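Putative poly(3-hydroxybutyrate) depolymerase LpqC (Bordetella parapertussis 12822, PDB 3D0K) is probably a serine hydrolase of the alpha/beta-hydrolase fold that cleaves the ester bonds of poly(3-hydroxybutyrate). Local coordinates at residues 209-214 against 262-267. Numbering follows the deposited sequence.
Sequences TILAGD and QLQVVP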
ATOM      1  N   THR A 209      -1.945   6.505   7.938  1.00 20.87           N
ATOM      2  CA  THR A 209      -2.235   7.814   7.321  1.00 20.31           C
ATOM      3  C   THR A 209      -3.060   7.571   6.057  1.00 20.75           C
ATOM      4  O   THR A 209      -2.704   6.751   5.186  1.00 19.39           O
ATOM      5  CB  THR A 209      -0.940   8.569   6.916  1.00 22.51           C
ATOM      6  OG1 THR A 209      -0.109   8.714   8.060  1.00 20.32           O
ATOM      7  CG2 THR A 209      -1.230   9.955   6.340  1.00 20.63           C
ATOM      8  N   ILE A 210      -4.153   8.311   5.947  1.00 18.35           N
ATOM      9  CA  ILE A 210      -4.863   8.409   4.709  1.00 19.78           C
ATOM     10  C   ILE A 210      -4.396   9.689   4.092  1.00 19.55           C
ATOM     11  O   ILE A 210      -4.635  10.772   4.659  1.00 19.52           O
ATOM     12  CB  ILE A 210      -6.363   8.451   4.934  1.00 19.65           C
ATOM     13  CG1 ILE A 210      -6.802   7.160   5.676  1.00 20.97           C
ATOM     14  CG2 ILE A 210      -7.082   8.729   3.599  1.00 21.53           C
ATOM     15  CD1 ILE A 210      -8.179   7.429   6.461  1.00 24.89           C
ATOM     16  N   LEU A 211      -3.677   9.590   2.959  1.00 18.96           N
ATOM     17  CA  LEU A 211      -3.082  10.794   2.362  1.00 17.38           C
ATOM     18  C   LEU A 211      -3.916  11.174   1.140  1.00 19.71           C
ATOM     19  O   LEU A 211      -4.005  10.389   0.166  1.00 19.92           O
ATOM     20  CB  LEU A 211      -1.648  10.565   1.956  1.00 17.78           C
ATOM     21  CG  LEU A 211      -0.711  11.712   1.613  1.00 16.21           C
ATOM     22  CD1 LEU A 211      -0.484  12.703   2.802  1.00 18.91           C
ATOM     23  CD2 LEU A 211       0.684  11.164   1.168  1.00 18.55           C
ATOM     24  N   ALA A 212      -4.527  12.346   1.207  1.00 19.14           N
ATOM     25  CA  ALA A 212      -5.545  12.734   0.206  1.00 19.24           C
ATOM     26  C   ALA A 212      -5.209  14.084  -0.449  1.00 19.02           C
ATOM     27  O   ALA A 212      -5.153  15.103   0.234  1.00 19.10           O
ATOM     28  CB  ALA A 212      -6.954  12.739   0.850  1.00 19.02           C
ATOM     29  N   GLY A 213      -5.003  14.095  -1.770  1.00 18.77           N
ATOM     30  CA  GLY A 213      -4.776  15.353  -2.490  1.00 18.41           C
ATOM     31  C   GLY A 213      -6.092  16.068  -2.621  1.00 18.82           C
ATOM     32  O   GLY A 213      -7.109  15.461  -3.013  1.00 18.26           O
ATOM     33  N   ASP A 214      -6.123  17.357  -2.276  1.00 19.99           N
ATOM     34  CA  ASP A 214      -7.388  18.095  -2.323  1.00 20.40           C
ATOM     35  C   ASP A 214      -7.809  18.563  -3.713  1.00 21.36           C
ATOM     36  O   ASP A 214      -8.886  19.144  -3.890  1.00 21.92           O
ATOM     37  CB  ASP A 214      -7.446  19.213  -1.268  1.00 20.94           C
ATOM     38  CG  ASP A 214      -6.572  20.428  -1.600  1.00 24.30           C
ATOM     39  OD1 ASP A 214      -6.013  20.535  -2.727  1.00 24.59           O
ATOM     40  OD2 ASP A 214      -6.464  21.300  -0.697  1.00 26.87           O
ATOM     41  N   GLN A 262      -5.074   8.815  10.782  1.00 21.21           N
ATOM     42  CA  GLN A 262      -4.928  10.232  10.575  1.00 22.58           C
ATOM     43  C   GLN A 262      -5.262  10.502   9.124  1.00 21.49           C
ATOM     44  O   GLN A 262      -4.768   9.800   8.227  1.00 22.13           O
ATOM     45  CB  GLN A 262      -3.483  10.666  10.852  1.00 24.64           C
ATOM     46  CG  GLN A 262      -2.899  10.055  12.147  1.00 30.82           C
ATOM     47  CD  GLN A 262      -2.961  10.984  13.367  1.00 41.93           C
ATOM     48  OE1 GLN A 262      -1.936  11.196  14.042  1.00 46.16           O
ATOM     49  NE2 GLN A 262      -4.139  11.558  13.650  1.00 43.61           N
ATOM     50  N   LEU A 263      -6.083  11.515   8.907  1.00 21.05           N
ATOM     51  CA  LEU A 263      -6.379  12.039   7.586  1.00 20.61           C
ATOM     52  C   LEU A 263      -5.454  13.223   7.275  1.00 20.55           C
ATOM     53  O   LEU A 263      -5.498  14.263   7.948  1.00 20.41           O
ATOM     54  CB  LEU A 263      -7.858  12.452   7.486  1.00 20.83           C
ATOM     55  CG  LEU A 263      -8.249  13.072   6.122  1.00 22.06           C
ATOM     56  CD1 LEU A 263      -8.157  12.028   4.975  1.00 22.57           C
ATOM     57  CD2 LEU A 263      -9.657  13.718   6.102  1.00 23.48           C
ATOM     58  N   GLN A 264      -4.608  13.084   6.272  1.00 18.82           N
ATOM     59  CA  GLN A 264      -3.678  14.170   5.959  1.00 18.63           C
ATOM     60  C   GLN A 264      -3.999  14.715   4.581  1.00 19.54           C
ATOM     61  O   GLN A 264      -3.789  14.039   3.587  1.00 19.80           O
ATOM     62  CB  GLN A 264      -2.220  13.642   6.031  1.00 20.21           C
ATOM     63  CG  GLN A 264      -1.207  14.677   5.540  1.00 20.79           C
ATOM     64  CD  GLN A 264      -1.119  15.873   6.464  1.00 29.50           C
ATOM     65  OE1 GLN A 264      -1.535  17.004   6.120  1.00 30.55           O
ATOM     66  NE2 GLN A 264      -0.564  15.644   7.644  1.00 26.31           N
ATOM     67  N   VAL A 265      -4.584  15.914   4.501  1.00 19.61           N
ATOM     68  CA  VAL A 265      -4.903  16.485   3.217  1.00 20.63           C
ATOM     69  C   VAL A 265      -3.651  17.117   2.640  1.00 20.82           C
ATOM     70  O   VAL A 265      -2.939  17.830   3.340  1.00 22.57           O
ATOM     71  CB  VAL A 265      -5.995  17.552   3.372  1.00 21.71           C
ATOM     72  CG1 VAL A 265      -6.338  18.182   2.013  1.00 23.25           C
ATOM     73  CG2 VAL A 265      -7.238  16.889   4.030  1.00 21.92           C
ATOM     74  N   VAL A 266      -3.383  16.874   1.370  1.00 20.46           N
ATOM     75  CA  VAL A 266      -2.293  17.552   0.662  1.00 20.22           C
ATOM     76  C   VAL A 266      -2.834  18.729  -0.201  1.00 21.43           C
ATOM     77  O   VAL A 266      -3.492  18.516  -1.216  1.00 20.28           O
ATOM     78  CB  VAL A 266      -1.472  16.558  -0.187  1.00 20.32           C
ATOM     79  CG1 VAL A 266      -0.214  17.227  -0.737  1.00 20.02           C
ATOM     80  CG2 VAL A 266      -1.060  15.350   0.631  1.00 18.73           C
ATOM     81  N   PRO A 267      -2.531  19.985   0.197  1.00 23.16           N
ATOM     82  CA  PRO A 267      -3.086  21.094  -0.564  1.00 23.99           C
ATOM     83  C   PRO A 267      -2.432  21.234  -1.948  1.00 24.95           C
ATOM     84  O   PRO A 267      -1.183  21.205  -2.082  1.00 25.26           O
ATOM     85  CB  PRO A 267      -2.822  22.330   0.327  1.00 25.14           C
ATOM     86  CG  PRO A 267      -1.982  21.875   1.494  1.00 24.67           C
ATOM     87  CD  PRO A 267      -1.663  20.416   1.306  1.00 23.93           C
TER
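L211 and V266 meet on one face of a parallel strand pair, where L211 CD1 presses against V266 CG2 at 3.5 Å, tighter than usual for two carbons. L211 CG stands anti to its backbone N (chi1 -166°), 3.8 Å from V266 CG2; chi2 (61°) then sets CD1 against Q264 CG at 3.5 Å, and L211 and Q264 run alongside each other. T209 flanks Q264 on this face too, its CG2 against Q264 CB. On the other face I210 and L263 lie slantwise across one another, I210 CG2 touching L263 CD1 at 3.7 Å. Through its backbone I210 bonds to both Q262 and Q264, and A212 to Q264 and V266, the pattern of parallel pairing; D214 N to V266 O is the fifth bond. D214 CB packs on V265 CG1 at 3.6 Å, while its OD1 accepts a hydrogen bond from G268 N, linking the chain after 209-213 to that after 262-266. The pair forms one edge of the central sheet of an alpha/beta-hydrolase fold, 262-266 outermost and 209-213 bonded also to 168-172. Helix 237-255, within the crossover joining the two strands, covers I210, A212 and L263; helix 273-286 packs against L211 and V266 on their own face.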